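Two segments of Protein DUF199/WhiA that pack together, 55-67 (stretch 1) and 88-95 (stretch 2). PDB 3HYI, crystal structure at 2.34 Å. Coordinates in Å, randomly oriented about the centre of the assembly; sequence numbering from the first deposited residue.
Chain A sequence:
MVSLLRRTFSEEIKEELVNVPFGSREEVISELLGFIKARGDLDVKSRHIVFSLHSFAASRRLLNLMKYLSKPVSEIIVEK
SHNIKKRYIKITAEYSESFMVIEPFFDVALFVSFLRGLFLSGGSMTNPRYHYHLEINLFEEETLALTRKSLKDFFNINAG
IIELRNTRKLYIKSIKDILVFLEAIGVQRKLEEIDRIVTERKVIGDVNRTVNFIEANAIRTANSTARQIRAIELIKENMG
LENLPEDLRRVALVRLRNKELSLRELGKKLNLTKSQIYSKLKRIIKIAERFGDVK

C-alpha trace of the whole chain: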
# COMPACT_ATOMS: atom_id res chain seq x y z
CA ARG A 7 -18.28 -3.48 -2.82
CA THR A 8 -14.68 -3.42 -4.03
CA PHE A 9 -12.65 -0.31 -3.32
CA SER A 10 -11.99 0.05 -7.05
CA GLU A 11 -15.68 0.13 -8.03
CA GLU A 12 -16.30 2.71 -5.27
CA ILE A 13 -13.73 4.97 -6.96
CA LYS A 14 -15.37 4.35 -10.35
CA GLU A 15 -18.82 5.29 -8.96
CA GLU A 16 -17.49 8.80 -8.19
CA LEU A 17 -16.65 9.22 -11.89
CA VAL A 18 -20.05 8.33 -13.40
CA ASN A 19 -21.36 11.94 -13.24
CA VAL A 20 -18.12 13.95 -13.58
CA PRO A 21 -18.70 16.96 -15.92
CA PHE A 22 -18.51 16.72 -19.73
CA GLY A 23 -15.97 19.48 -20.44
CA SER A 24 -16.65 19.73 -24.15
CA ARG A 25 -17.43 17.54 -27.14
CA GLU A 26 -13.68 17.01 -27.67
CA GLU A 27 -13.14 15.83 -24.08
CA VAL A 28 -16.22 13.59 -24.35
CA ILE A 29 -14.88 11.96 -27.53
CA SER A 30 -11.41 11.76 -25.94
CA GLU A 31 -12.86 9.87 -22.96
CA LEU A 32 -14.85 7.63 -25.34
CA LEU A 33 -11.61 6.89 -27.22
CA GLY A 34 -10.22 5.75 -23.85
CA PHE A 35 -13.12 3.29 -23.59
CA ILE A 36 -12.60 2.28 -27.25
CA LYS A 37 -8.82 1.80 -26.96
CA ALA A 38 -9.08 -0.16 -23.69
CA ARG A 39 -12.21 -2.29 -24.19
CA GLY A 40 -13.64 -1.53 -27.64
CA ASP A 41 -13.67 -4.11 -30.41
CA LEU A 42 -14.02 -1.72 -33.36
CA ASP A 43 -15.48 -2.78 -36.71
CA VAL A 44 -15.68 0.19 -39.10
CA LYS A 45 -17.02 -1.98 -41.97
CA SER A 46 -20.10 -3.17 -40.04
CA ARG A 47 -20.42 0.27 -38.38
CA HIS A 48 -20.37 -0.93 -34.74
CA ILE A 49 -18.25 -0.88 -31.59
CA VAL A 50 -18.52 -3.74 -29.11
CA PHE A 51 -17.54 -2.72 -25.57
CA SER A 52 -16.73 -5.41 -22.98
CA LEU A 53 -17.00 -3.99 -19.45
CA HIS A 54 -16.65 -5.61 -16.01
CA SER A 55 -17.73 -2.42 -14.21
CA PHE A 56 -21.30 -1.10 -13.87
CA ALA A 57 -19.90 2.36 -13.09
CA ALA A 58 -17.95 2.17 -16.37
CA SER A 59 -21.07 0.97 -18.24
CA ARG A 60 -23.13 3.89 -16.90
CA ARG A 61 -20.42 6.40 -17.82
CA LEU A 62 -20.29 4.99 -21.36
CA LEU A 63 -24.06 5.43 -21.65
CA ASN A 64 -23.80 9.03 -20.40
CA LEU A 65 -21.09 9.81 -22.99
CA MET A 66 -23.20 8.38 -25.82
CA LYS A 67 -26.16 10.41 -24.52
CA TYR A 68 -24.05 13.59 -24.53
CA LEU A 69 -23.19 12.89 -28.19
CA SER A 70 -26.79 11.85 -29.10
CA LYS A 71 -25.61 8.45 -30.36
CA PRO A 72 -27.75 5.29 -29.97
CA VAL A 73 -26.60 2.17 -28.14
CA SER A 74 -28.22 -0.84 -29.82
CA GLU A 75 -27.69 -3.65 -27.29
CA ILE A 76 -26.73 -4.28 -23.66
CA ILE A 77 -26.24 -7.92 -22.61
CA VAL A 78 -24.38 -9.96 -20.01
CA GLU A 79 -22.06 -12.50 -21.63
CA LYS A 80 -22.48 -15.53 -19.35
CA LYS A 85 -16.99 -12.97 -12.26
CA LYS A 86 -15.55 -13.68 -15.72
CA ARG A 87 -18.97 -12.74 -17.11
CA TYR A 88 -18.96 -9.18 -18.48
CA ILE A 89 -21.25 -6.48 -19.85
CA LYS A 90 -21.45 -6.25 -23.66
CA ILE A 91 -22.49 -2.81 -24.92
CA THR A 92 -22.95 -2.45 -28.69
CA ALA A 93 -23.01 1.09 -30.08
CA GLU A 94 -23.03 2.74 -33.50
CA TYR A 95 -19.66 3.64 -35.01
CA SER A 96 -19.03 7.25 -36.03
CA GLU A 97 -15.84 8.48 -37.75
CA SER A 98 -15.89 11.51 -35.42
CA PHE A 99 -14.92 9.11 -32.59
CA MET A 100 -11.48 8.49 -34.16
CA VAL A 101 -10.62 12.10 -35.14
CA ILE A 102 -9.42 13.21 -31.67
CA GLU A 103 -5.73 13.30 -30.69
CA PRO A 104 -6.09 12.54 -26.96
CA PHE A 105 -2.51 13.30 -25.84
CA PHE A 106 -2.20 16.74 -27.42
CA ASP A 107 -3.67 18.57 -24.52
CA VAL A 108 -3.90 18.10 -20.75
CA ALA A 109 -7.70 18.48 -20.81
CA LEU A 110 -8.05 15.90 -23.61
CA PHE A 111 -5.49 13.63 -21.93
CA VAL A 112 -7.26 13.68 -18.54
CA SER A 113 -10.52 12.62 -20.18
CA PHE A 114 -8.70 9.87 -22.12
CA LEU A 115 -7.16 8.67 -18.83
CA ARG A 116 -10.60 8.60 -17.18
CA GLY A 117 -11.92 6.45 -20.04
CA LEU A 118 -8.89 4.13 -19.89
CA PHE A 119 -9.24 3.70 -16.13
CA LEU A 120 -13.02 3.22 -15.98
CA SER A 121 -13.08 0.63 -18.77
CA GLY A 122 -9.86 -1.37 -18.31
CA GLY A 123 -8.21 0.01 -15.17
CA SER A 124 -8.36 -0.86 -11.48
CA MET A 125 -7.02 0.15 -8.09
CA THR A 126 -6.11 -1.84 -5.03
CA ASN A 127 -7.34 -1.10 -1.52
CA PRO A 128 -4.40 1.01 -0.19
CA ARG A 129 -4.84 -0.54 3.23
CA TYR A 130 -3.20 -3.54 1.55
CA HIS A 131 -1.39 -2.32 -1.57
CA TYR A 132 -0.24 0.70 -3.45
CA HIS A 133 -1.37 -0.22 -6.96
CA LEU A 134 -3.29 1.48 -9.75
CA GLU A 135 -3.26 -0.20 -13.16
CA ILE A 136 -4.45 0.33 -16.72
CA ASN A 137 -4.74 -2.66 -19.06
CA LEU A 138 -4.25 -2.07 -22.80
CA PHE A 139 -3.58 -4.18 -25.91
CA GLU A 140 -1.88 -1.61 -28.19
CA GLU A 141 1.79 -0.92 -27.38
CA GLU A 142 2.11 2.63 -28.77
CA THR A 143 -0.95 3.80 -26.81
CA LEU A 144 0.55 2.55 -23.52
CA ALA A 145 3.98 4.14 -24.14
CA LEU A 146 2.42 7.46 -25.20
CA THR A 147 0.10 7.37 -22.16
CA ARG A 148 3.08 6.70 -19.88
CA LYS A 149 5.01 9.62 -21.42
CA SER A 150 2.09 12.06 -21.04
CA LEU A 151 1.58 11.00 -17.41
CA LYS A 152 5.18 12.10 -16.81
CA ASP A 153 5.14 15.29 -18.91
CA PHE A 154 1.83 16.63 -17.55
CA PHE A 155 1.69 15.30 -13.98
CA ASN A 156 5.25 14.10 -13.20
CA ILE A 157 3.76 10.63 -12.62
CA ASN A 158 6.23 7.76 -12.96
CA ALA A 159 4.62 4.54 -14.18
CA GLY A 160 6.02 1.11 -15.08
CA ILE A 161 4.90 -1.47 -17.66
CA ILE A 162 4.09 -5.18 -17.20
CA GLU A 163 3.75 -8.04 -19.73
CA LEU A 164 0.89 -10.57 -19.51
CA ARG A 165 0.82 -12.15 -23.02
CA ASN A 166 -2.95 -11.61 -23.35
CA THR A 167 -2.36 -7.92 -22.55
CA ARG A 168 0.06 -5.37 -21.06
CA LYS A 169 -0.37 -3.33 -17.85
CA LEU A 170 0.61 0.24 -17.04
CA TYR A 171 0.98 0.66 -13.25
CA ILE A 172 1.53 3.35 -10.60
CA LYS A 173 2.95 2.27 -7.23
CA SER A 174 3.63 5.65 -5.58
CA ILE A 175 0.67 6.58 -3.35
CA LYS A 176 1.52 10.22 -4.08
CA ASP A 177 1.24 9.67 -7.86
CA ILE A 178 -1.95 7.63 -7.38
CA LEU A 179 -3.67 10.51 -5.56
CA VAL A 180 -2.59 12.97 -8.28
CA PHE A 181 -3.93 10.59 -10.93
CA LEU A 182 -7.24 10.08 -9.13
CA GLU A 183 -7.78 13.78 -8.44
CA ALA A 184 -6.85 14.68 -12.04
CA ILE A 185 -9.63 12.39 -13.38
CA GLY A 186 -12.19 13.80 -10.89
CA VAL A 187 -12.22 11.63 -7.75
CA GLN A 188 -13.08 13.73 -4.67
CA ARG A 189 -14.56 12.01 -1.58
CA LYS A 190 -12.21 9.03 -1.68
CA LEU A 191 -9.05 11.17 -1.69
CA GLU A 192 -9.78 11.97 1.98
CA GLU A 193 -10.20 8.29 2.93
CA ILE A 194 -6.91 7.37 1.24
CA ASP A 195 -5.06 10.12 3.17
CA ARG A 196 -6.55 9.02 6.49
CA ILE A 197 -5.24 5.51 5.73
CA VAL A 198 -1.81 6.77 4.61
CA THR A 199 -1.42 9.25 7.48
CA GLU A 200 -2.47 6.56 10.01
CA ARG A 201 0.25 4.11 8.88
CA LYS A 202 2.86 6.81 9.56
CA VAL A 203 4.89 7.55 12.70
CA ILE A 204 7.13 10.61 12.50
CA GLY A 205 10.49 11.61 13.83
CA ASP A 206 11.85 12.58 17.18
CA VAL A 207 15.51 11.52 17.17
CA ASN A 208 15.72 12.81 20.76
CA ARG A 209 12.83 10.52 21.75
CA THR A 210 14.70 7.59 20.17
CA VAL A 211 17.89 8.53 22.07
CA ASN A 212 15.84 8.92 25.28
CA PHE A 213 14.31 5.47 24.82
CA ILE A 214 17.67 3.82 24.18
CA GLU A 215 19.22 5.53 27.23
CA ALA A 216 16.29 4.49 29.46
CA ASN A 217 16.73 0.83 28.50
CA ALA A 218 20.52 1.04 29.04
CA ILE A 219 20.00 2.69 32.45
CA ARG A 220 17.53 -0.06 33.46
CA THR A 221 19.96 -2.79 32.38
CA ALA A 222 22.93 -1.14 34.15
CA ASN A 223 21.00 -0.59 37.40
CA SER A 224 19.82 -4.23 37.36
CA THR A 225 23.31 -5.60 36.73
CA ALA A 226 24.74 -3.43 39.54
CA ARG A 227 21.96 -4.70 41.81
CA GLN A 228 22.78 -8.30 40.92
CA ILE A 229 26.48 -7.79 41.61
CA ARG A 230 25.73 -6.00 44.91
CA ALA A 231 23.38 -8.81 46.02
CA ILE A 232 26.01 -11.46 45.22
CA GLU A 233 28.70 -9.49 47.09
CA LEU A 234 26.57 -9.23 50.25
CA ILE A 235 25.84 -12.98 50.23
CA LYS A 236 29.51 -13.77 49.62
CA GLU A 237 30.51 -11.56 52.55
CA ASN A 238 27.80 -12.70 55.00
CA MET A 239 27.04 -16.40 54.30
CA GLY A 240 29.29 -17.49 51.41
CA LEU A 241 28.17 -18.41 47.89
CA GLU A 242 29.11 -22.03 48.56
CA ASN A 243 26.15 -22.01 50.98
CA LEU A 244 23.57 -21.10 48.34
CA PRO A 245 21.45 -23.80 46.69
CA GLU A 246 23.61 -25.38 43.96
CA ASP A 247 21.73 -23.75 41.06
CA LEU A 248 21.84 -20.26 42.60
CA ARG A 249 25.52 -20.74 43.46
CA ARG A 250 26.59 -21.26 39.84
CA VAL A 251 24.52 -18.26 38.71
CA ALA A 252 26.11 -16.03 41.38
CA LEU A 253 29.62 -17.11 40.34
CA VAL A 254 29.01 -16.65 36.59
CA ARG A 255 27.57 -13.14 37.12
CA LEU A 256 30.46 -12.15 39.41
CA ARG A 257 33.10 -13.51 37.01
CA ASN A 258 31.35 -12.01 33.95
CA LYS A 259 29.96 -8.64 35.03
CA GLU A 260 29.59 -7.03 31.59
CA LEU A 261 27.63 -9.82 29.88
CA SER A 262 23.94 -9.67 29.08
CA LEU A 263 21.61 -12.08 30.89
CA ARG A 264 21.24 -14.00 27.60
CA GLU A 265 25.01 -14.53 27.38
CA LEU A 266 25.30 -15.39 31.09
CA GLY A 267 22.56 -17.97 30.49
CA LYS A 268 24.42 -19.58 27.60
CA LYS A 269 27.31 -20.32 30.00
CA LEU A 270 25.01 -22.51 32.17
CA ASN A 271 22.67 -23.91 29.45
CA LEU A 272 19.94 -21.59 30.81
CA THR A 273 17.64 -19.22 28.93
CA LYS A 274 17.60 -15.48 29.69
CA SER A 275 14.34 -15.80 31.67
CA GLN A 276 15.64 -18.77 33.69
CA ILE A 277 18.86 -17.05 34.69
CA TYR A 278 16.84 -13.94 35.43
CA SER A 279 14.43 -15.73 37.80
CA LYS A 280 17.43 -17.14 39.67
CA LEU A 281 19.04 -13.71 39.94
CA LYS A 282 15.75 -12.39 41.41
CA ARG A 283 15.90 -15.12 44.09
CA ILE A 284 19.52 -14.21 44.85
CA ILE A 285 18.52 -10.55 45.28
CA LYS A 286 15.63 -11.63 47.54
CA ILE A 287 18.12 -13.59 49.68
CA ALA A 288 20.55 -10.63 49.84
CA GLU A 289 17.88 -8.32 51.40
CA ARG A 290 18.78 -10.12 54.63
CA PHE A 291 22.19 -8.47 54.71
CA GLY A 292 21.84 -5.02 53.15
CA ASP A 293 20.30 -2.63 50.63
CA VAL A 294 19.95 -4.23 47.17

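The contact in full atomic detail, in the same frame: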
# COMPACT_ATOMS: atom_id res chain seq x y z
N SER A 55 -17.28 -3.40 -15.19
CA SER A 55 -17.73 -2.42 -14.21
C SER A 55 -19.09 -1.84 -14.62
O SER A 55 -19.29 -1.46 -15.77
CB SER A 55 -16.70 -1.30 -14.09
OG SER A 55 -17.15 -0.27 -13.23
N PHE A 56 -20.01 -1.76 -13.66
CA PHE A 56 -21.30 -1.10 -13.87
C PHE A 56 -21.14 0.42 -13.89
O PHE A 56 -21.85 1.11 -14.62
CB PHE A 56 -22.32 -1.51 -12.81
CG PHE A 56 -22.85 -2.90 -12.99
CD1 PHE A 56 -22.43 -3.93 -12.15
CD2 PHE A 56 -23.75 -3.18 -14.00
CE1 PHE A 56 -22.92 -5.22 -12.33
CE2 PHE A 56 -24.24 -4.47 -14.18
CZ PHE A 56 -23.82 -5.48 -13.34
N ALA A 57 -20.22 0.94 -13.07
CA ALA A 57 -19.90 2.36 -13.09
C ALA A 57 -19.38 2.76 -14.48
O ALA A 57 -19.81 3.77 -15.03
CB ALA A 57 -18.86 2.69 -12.03
N ALA A 58 -18.47 1.96 -15.02
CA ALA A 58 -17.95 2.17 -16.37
C ALA A 58 -19.05 2.10 -17.44
O ALA A 58 -19.08 2.91 -18.36
CB ALA A 58 -16.86 1.15 -16.69
N SER A 59 -19.96 1.14 -17.30
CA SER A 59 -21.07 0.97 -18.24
C SER A 59 -21.99 2.19 -18.24
O SER A 59 -22.42 2.65 -19.30
CB SER A 59 -21.88 -0.29 -17.91
OG SER A 59 -21.05 -1.43 -17.80
N ARG A 60 -22.29 2.70 -17.05
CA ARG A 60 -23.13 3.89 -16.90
C ARG A 60 -22.48 5.16 -17.45
O ARG A 60 -23.15 6.01 -18.01
CB ARG A 60 -23.50 4.10 -15.44
CG ARG A 60 -24.47 3.07 -14.90
CD ARG A 60 -25.11 3.54 -13.61
NE ARG A 60 -26.24 2.69 -13.26
CZ ARG A 60 -26.18 1.59 -12.52
NH1 ARG A 60 -25.03 1.16 -12.02
NH2 ARG A 60 -27.29 0.91 -12.28
N ARG A 61 -21.17 5.28 -17.26
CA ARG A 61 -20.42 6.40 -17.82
C ARG A 61 -20.45 6.36 -19.34
O ARG A 61 -20.63 7.39 -19.99
CB ARG A 61 -18.97 6.38 -17.33
CG ARG A 61 -18.15 7.59 -17.77
CD ARG A 61 -18.68 8.87 -17.14
NE ARG A 61 -17.88 10.03 -17.50
CZ ARG A 61 -18.21 11.29 -17.23
NH1 ARG A 61 -19.33 11.56 -16.58
NH2 ARG A 61 -17.41 12.28 -17.61
N LEU A 62 -20.25 5.17 -19.91
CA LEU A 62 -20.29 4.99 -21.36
C LEU A 62 -21.65 5.41 -21.92
O LEU A 62 -21.71 6.05 -22.97
CB LEU A 62 -20.01 3.53 -21.73
CG LEU A 62 -19.94 3.19 -23.22
CD1 LEU A 62 -18.84 3.98 -23.92
CD2 LEU A 62 -19.77 1.69 -23.44
N LEU A 63 -22.72 5.05 -21.22
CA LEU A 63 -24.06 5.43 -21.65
C LEU A 63 -24.26 6.95 -21.58
O LEU A 63 -24.89 7.53 -22.46
CB LEU A 63 -25.14 4.72 -20.81
CG LEU A 63 -25.29 3.21 -20.99
CD1 LEU A 63 -26.47 2.70 -20.17
CD2 LEU A 63 -25.45 2.82 -22.46
N ASN A 64 -23.71 7.57 -20.54
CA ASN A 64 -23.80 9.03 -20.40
C ASN A 64 -23.02 9.78 -21.48
O ASN A 64 -23.44 10.85 -21.92
CB ASN A 64 -23.33 9.47 -19.01
CG ASN A 64 -24.27 9.01 -17.89
OD1 ASN A 64 -25.40 8.59 -18.14
ND2 ASN A 64 -23.79 9.09 -16.65
N LEU A 65 -21.88 9.23 -21.89
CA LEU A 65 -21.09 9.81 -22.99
C LEU A 65 -21.83 9.74 -24.31
O LEU A 65 -21.88 10.72 -25.06
CB LEU A 65 -19.74 9.10 -23.12
CG LEU A 65 -18.52 9.66 -22.36
CD1 LEU A 65 -18.93 10.52 -21.19
CD2 LEU A 65 -17.64 8.51 -21.89
N MET A 66 -22.41 8.58 -24.60
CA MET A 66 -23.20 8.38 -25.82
C MET A 66 -24.45 9.26 -25.85
O MET A 66 -24.89 9.68 -26.92
CB MET A 66 -23.59 6.90 -25.96
CG MET A 66 -22.42 5.98 -26.25
SD MET A 66 -21.52 6.39 -27.76
CE MET A 66 -22.58 5.65 -29.00
N LYS A 67 -25.01 9.52 -24.67
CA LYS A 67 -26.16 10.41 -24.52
C LYS A 67 -25.76 11.86 -24.79
O LYS A 67 -26.49 12.60 -25.45
CB LYS A 67 -26.74 10.27 -23.12
CG LYS A 67 -27.84 11.25 -22.75
CD LYS A 67 -28.24 11.06 -21.29
CE LYS A 67 -29.01 12.25 -20.74
NZ LYS A 67 -30.43 12.22 -21.15
N TYR A 88 -19.12 -10.62 -18.29
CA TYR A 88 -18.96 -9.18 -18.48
C TYR A 88 -20.14 -8.56 -19.21
O TYR A 88 -20.96 -9.26 -19.80
CB TYR A 88 -17.66 -8.89 -19.24
CG TYR A 88 -17.56 -9.58 -20.58
CD1 TYR A 88 -17.99 -8.96 -21.75
CD2 TYR A 88 -17.01 -10.86 -20.69
CE1 TYR A 88 -17.90 -9.59 -22.98
CE2 TYR A 88 -16.92 -11.50 -21.92
CZ TYR A 88 -17.36 -10.86 -23.06
OH TYR A 88 -17.27 -11.49 -24.28
N ILE A 89 -20.21 -7.23 -19.16
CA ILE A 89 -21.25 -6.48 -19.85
C ILE A 89 -20.83 -6.20 -21.29
O ILE A 89 -19.74 -5.67 -21.52
CB ILE A 89 -21.54 -5.13 -19.14
CG1 ILE A 89 -21.84 -5.36 -17.66
CG2 ILE A 89 -22.69 -4.40 -19.82
N LYS A 90 -21.68 -6.57 -22.24
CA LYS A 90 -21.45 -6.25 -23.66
C LYS A 90 -22.36 -5.11 -24.11
O LYS A 90 -23.57 -5.29 -24.19
CB LYS A 90 -21.69 -7.46 -24.56
CG LYS A 90 -20.44 -8.25 -24.90
CD LYS A 90 -20.34 -8.64 -26.39
CE LYS A 90 -21.66 -9.10 -27.00
NZ LYS A 90 -21.46 -9.92 -28.22
N ILE A 91 -21.75 -3.97 -24.42
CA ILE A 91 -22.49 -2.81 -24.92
C ILE A 91 -22.13 -2.59 -26.39
O ILE A 91 -20.96 -2.36 -26.72
CB ILE A 91 -22.18 -1.55 -24.09
CG1 ILE A 91 -22.49 -1.80 -22.61
CG2 ILE A 91 -23.00 -0.36 -24.60
CD1 ILE A 91 -22.15 -0.64 -21.69
N THR A 92 -23.13 -2.68 -27.26
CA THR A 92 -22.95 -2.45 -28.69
C THR A 92 -23.49 -1.08 -29.07
O THR A 92 -24.66 -0.77 -28.80
CB THR A 92 -23.65 -3.53 -29.53
OG1 THR A 92 -23.13 -4.82 -29.18
CG2 THR A 92 -23.42 -3.29 -31.02
N ALA A 93 -22.64 -0.27 -29.68
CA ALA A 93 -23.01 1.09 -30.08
C ALA A 93 -22.66 1.33 -31.54
O ALA A 93 -21.88 0.58 -32.14
CB ALA A 93 -22.30 2.10 -29.20
N GLU A 94 -23.24 2.38 -32.10
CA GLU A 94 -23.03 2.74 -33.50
C GLU A 94 -21.68 3.41 -33.67
O GLU A 94 -21.31 4.27 -32.87
CB GLU A 94 -24.15 3.67 -33.97
CG GLU A 94 -24.26 3.81 -35.48
CD GLU A 94 -25.64 4.25 -35.93
OE1 GLU A 94 -26.31 4.98 -35.16
OE2 GLU A 94 -26.06 3.86 -37.04
N TYR A 95 -20.94 3.02 -34.71
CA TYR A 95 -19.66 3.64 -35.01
C TYR A 95 -19.86 4.96 -35.74
O TYR A 95 -20.71 5.08 -36.63
CB TYR A 95 -18.76 2.73 -35.86
CG TYR A 95 -17.48 3.41 -36.28
CD1 TYR A 95 -16.47 3.66 -35.36
CD2 TYR A 95 -17.29 3.85 -37.59
CE1 TYR A 95 -15.30 4.30 -35.73
CE2 TYR A 95 -16.12 4.49 -37.98
CZ TYR A 95 -15.13 4.71 -37.03
OH TYR A 95 -13.96 5.35 -37.38

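Helix 56-67 lies along the strand that ends at Glu94, with the two N-to-C directions only 10° apart and the axes 9.9 Å apart at their closest. No hydrogen bond joins the two stretches among the modelled atoms. The contact is van der Waals packing and buries 324 Å² in all.

The strand alternates. Ile89, Ile91 and Ala93 point toward the helix, while Thr92 points away. The helix answers with Ser59, Leu62 and Met66, which recur every three or four residues and so fall on one side of it.

Ile91 gives the largest area to the contact. Its chi1 is m and its chi2 is t, an extended arrangement that carries CD1 out to the helix. Ile91 CD1 lies 3.8 Å from Ser59 CB and 3.8 Å from Leu62 CD2. Leu62 adopts the common t, p rotamer, which places CD2 against this methyl.

Ser59 also meets Ile89: Ser59 OG is 3.9 Å from Ile89 CG2. A buried hydroxyl needs a partner. The m rotamer of Ser59 turns OG back along the helix to donate to Ser55 O at 2.7 Å, and its polarity is met within its own stretch. Ser55 caps the helix N-terminus: its t rotamer lets OG accept from Ala58 N at 3.1 Å.

Phe56 starts away from the strand, but its m rotamer brings the ring end back. Phe56 CE2 reaches 4.3 Å from Ile89 CG1, an oblique approach at the exposed margin. Ile89 is m at chi1; its CD1 is not modelled.

At the other end, Met66 is m at all three chi angles. The unbranched, flexible chain places Met66 CE 3.6 Å from Ala93 CB. The short alanine side chain meets the long methionine here, and both are buried.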